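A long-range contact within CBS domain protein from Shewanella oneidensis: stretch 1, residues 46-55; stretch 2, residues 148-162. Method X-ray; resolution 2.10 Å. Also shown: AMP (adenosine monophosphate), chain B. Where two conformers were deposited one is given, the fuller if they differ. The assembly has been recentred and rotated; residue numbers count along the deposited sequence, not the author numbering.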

# COMPACT_ATOMS: atom_id res chain seq x y z
N SER A 46 6.17 -14.52 -4.47
CA SER A 46 6.32 -15.07 -3.12
C SER A 46 6.63 -14.02 -2.05
O SER A 46 6.45 -14.28 -0.87
CB SER A 46 7.38 -16.17 -3.12
OG SER A 46 8.54 -15.73 -3.79
N LEU A 47 7.09 -12.84 -2.47
CA LEU A 47 7.41 -11.76 -1.53
C LEU A 47 6.19 -10.85 -1.39
O LEU A 47 6.14 -9.95 -0.55
CB LEU A 47 8.61 -10.95 -2.02
CG LEU A 47 9.77 -11.76 -2.59
CD1 LEU A 47 9.41 -12.36 -3.94
CD2 LEU A 47 11.01 -10.90 -2.72
N MSE A 48 5.21 -11.11 -2.24
CA MSE A 48 4.03 -10.28 -2.35
C MSE A 48 3.07 -10.45 -1.18
O MSE A 48 2.89 -11.55 -0.67
CB MSE A 48 3.30 -10.70 -3.62
CG MSE A 48 2.21 -9.79 -4.05
SE MSE A 48 1.89 -10.15 -5.93
CE MSE A 48 1.20 -11.97 -5.80
N VAL A 49 2.46 -9.35 -0.76
CA VAL A 49 1.24 -9.43 0.04
C VAL A 49 0.07 -9.60 -0.94
O VAL A 49 -0.25 -8.67 -1.67
CB VAL A 49 1.01 -8.17 0.89
CG1 VAL A 49 -0.36 -8.21 1.56
CG2 VAL A 49 2.13 -7.97 1.92
N PRO A 50 -0.58 -10.78 -0.96
CA PRO A 50 -1.67 -11.07 -1.90
C PRO A 50 -2.82 -10.08 -1.73
O PRO A 50 -3.06 -9.63 -0.62
CB PRO A 50 -2.16 -12.46 -1.45
CG PRO A 50 -1.11 -12.98 -0.49
CD PRO A 50 -0.50 -11.78 0.12
N ARG A 51 -3.54 -9.78 -2.81
CA ARG A 51 -4.66 -8.84 -2.73
C ARG A 51 -5.69 -9.19 -1.64
O ARG A 51 -6.34 -8.30 -1.11
CB ARG A 51 -5.36 -8.69 -4.08
CG ARG A 51 -5.95 -9.97 -4.62
CD ARG A 51 -6.63 -9.74 -5.96
NE ARG A 51 -7.97 -9.15 -5.84
CZ ARG A 51 -8.40 -8.15 -6.60
NH1 ARG A 51 -7.61 -7.61 -7.53
NH2 ARG A 51 -9.62 -7.68 -6.44
N SER A 52 -5.83 -10.47 -1.30
CA SER A 52 -6.80 -10.83 -0.26
C SER A 52 -6.32 -10.47 1.15
O SER A 52 -7.13 -10.32 2.06
CB SER A 52 -7.16 -12.32 -0.34
OG SER A 52 -6.06 -13.13 -0.01
N ASP A 53 -5.01 -10.31 1.31
CA ASP A 53 -4.43 -9.95 2.60
C ASP A 53 -4.24 -8.44 2.76
O ASP A 53 -3.81 -7.99 3.81
CB ASP A 53 -3.08 -10.65 2.82
CG ASP A 53 -3.20 -12.17 2.98
OD1 ASP A 53 -4.33 -12.70 2.90
OD2 ASP A 53 -2.16 -12.83 3.19
N ILE A 54 -4.53 -7.66 1.71
CA ILE A 54 -4.35 -6.21 1.78
C ILE A 54 -5.38 -5.52 2.66
O ILE A 54 -6.58 -5.68 2.46
CB ILE A 54 -4.40 -5.54 0.39
CG1 ILE A 54 -3.23 -5.98 -0.48
CG2 ILE A 54 -4.39 -4.03 0.56
CD1 ILE A 54 -3.18 -5.30 -1.84
N VAL A 55 -4.91 -4.73 3.62
CA VAL A 55 -5.81 -3.95 4.47
C VAL A 55 -5.87 -2.55 3.91
O VAL A 55 -4.83 -1.90 3.79
CB VAL A 55 -5.29 -3.90 5.93
CG1 VAL A 55 -6.17 -3.01 6.77
CG2 VAL A 55 -5.20 -5.31 6.51
N ASP A 148 -4.86 -6.16 -13.81
CA ASP A 148 -5.56 -6.36 -12.54
C ASP A 148 -4.57 -6.44 -11.36
O ASP A 148 -3.49 -7.00 -11.48
CB ASP A 148 -6.42 -7.62 -12.57
CG ASP A 148 -7.57 -7.54 -13.59
OD1 ASP A 148 -7.77 -8.56 -14.26
OD2 ASP A 148 -8.27 -6.50 -13.69
N LEU A 149 -4.95 -5.86 -10.23
CA LEU A 149 -4.11 -5.89 -9.04
C LEU A 149 -3.94 -7.31 -8.50
O LEU A 149 -4.92 -8.02 -8.28
CB LEU A 149 -4.72 -5.00 -7.97
CG LEU A 149 -3.88 -4.93 -6.71
CD1 LEU A 149 -2.86 -3.82 -6.87
CD2 LEU A 149 -4.78 -4.65 -5.54
N LYS A 150 -2.70 -7.72 -8.28
CA LYS A 150 -2.38 -9.05 -7.75
C LYS A 150 -1.95 -9.00 -6.29
O LYS A 150 -1.98 -10.00 -5.59
CB LYS A 150 -1.23 -9.68 -8.56
CG LYS A 150 -1.66 -10.41 -9.81
CD LYS A 150 -2.52 -11.63 -9.47
CE LYS A 150 -3.80 -11.68 -10.33
NZ LYS A 150 -5.06 -11.91 -9.51
N GLY A 151 -1.51 -7.83 -5.84
CA GLY A 151 -0.99 -7.70 -4.50
C GLY A 151 -0.10 -6.49 -4.35
O GLY A 151 -0.10 -5.60 -5.20
N LEU A 152 0.64 -6.44 -3.25
CA LEU A 152 1.57 -5.34 -3.03
C LEU A 152 2.88 -5.85 -2.47
O LEU A 152 2.93 -6.91 -1.85
CB LEU A 152 0.97 -4.26 -2.12
CG LEU A 152 0.62 -4.60 -0.68
CD1 LEU A 152 1.84 -4.60 0.22
CD2 LEU A 152 -0.39 -3.57 -0.19
N VAL A 153 3.94 -5.09 -2.73
CA VAL A 153 5.25 -5.38 -2.15
C VAL A 153 5.71 -4.19 -1.31
O VAL A 153 5.54 -3.04 -1.72
CB VAL A 153 6.29 -5.70 -3.23
CG1 VAL A 153 7.62 -6.15 -2.60
CG2 VAL A 153 5.77 -6.78 -4.10
N THR A 154 6.28 -4.46 -0.14
CA THR A 154 6.87 -3.41 0.67
C THR A 154 8.41 -3.43 0.64
O THR A 154 9.04 -4.47 0.47
CB THR A 154 6.40 -3.47 2.14
OG1 THR A 154 6.96 -4.63 2.77
CG2 THR A 154 4.88 -3.52 2.23
N LEU A 155 9.00 -2.27 0.84
CA LEU A 155 10.46 -2.19 0.94
C LEU A 155 10.91 -3.09 2.08
O LEU A 155 11.87 -3.87 1.94
CB LEU A 155 10.88 -0.75 1.21
CG LEU A 155 12.37 -0.56 1.48
CD1 LEU A 155 13.15 -0.84 0.23
CD2 LEU A 155 12.62 0.86 1.99
N GLN A 156 10.20 -3.00 3.21
CA GLN A 156 10.50 -3.81 4.39
C GLN A 156 10.62 -5.28 4.02
O GLN A 156 11.58 -5.96 4.39
CB GLN A 156 9.41 -3.64 5.44
CG GLN A 156 9.87 -3.02 6.75
CD GLN A 156 9.86 -4.00 7.92
OE1 GLN A 156 8.80 -4.37 8.43
NE2 GLN A 156 11.06 -4.41 8.35
N ASP A 157 9.62 -5.79 3.30
CA ASP A 157 9.63 -7.18 2.90
C ASP A 157 10.76 -7.47 1.93
O ASP A 157 11.33 -8.56 1.94
CB ASP A 157 8.28 -7.56 2.28
CG ASP A 157 7.20 -7.72 3.32
OD1 ASP A 157 7.54 -7.75 4.52
OD2 ASP A 157 6.00 -7.81 2.95
N MSE A 158 11.06 -6.50 1.08
CA MSE A 158 12.17 -6.63 0.16
C MSE A 158 13.52 -6.72 0.86
O MSE A 158 14.38 -7.50 0.45
CB MSE A 158 12.17 -5.47 -0.83
CG MSE A 158 11.18 -5.67 -1.95
SE MSE A 158 11.94 -6.72 -3.40
CE MSE A 158 12.79 -8.17 -2.42
N MSE A 159 13.70 -5.93 1.91
CA MSE A 159 14.94 -5.96 2.68
C MSE A 159 15.06 -7.21 3.53
O MSE A 159 16.14 -7.78 3.66
CB MSE A 159 15.06 -4.73 3.56
CG MSE A 159 15.42 -3.49 2.78
SE MSE A 159 15.58 -1.94 3.92
CE MSE A 159 14.02 -2.15 5.09
N ASP A 160 13.95 -7.64 4.12
CA ASP A 160 13.97 -8.87 4.91
C ASP A 160 14.38 -10.03 4.03
O ASP A 160 15.09 -10.93 4.47
CB ASP A 160 12.61 -9.15 5.54
CG ASP A 160 12.25 -8.15 6.62
OD1 ASP A 160 13.11 -7.31 6.98
OD2 ASP A 160 11.11 -8.21 7.12
N ALA A 161 13.93 -10.02 2.78
CA ALA A 161 14.23 -11.14 1.90
C ALA A 161 15.71 -11.14 1.47
O ALA A 161 16.32 -12.19 1.29
CB ALA A 161 13.30 -11.14 0.71
N LEU A 162 16.28 -9.95 1.34
CA LEU A 162 17.69 -9.83 1.00
C LEU A 162 18.58 -10.25 2.16
O LEU A 162 19.59 -10.92 1.96
CB LEU A 162 18.02 -8.40 0.60
CG LEU A 162 18.69 -8.25 -0.76
CD1 LEU A 162 19.69 -9.36 -0.98
CD2 LEU A 162 17.63 -8.29 -1.83
P AMP B . 4.07 -2.46 9.06
O1P AMP B . 2.95 -3.28 9.67
O2P AMP B . 3.59 -1.14 8.50
O3P AMP B . 5.34 -2.37 9.87
O5' AMP B . 4.51 -3.41 7.84
C5' AMP B . 5.08 -4.69 8.12
C4' AMP B . 4.65 -5.70 7.06
O4' AMP B . 3.23 -5.90 7.05
C3' AMP B . 4.97 -5.24 5.64
O3' AMP B . 6.34 -5.51 5.25
C2' AMP B . 3.97 -6.03 4.82
O2' AMP B . 4.43 -7.38 4.81
C1' AMP B . 2.73 -6.01 5.70
N9 AMP B . 1.84 -4.84 5.46
C8 AMP B . 2.16 -3.54 5.66
N7 AMP B . 1.13 -2.72 5.38
C5 AMP B . 0.11 -3.50 4.97
C6 AMP B . -1.28 -3.27 4.54
N6 AMP B . -1.80 -2.01 4.46
N1 AMP B . -2.02 -4.35 4.23
C2 AMP B . -1.51 -5.61 4.32
N3 AMP B . -0.25 -5.88 4.70
C4 AMP B . 0.59 -4.88 5.03
O HOH W 1 5.69 -7.39 0.50

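The two stretches are joined by a short antiparallel β bridge, extended at one end by an arginine that binds backbone carbonyls and at the other by a water, an apolar cluster and the ligand AMP. Val 49 and Leu 152 form the hydrogen-bonded pair: Val 49 N donates to Leu 152 O at 2.7 Å, and Leu 152 N donates to Val 49 O at 2.9 Å. Their side chains lie on the same face of the sheet, where Val 49 CB meets Leu 152 CD1 at 3.7 Å. Ile 54 points toward the second stretch, and its CD1 reaches Leu 152 CD2 at 3.7 Å and Leu 149 CD2 at 4.1 Å. Ile 54, Leu 149 and Leu 152 are buried here, and their branched aliphatic chains bring no polar groups to satisfy.

Gly 151 lets the strands come close. Its CA lies 3.1 Å from Val 49 O, and a CB would clash with that oxygen and with Met 48 CG; its backbone angles also call for glycine. Pro 50, paired with Gly 151, has no amide hydrogen, but this position is non-hydrogen-bonded and needs none. Beyond it, Arg 51 N donates to Lys 150 O at 3.2 Å, while the long arginine side chain carries NH1 to Leu 149 O at 2.8 Å.

At the other end, Leu 47 packs on the helix, its CD2 3.3 Å from Met 158 CE and 4.1 Å from Ala 161 CB. A water donates to Leu 47 O (2.8 Å) and Asp 157 OD2 (2.5 Å) and accepts from Thr 154 N (3.1 Å). Thr 154 OG1 caps the helix by accepting from Asp 157 N at 2.9 Å. AMP bridges both stretches, bonding to Thr 154, Asp 157 and the Val 55 backbone. The two stretches bury 691 Å² between them, counting both sides.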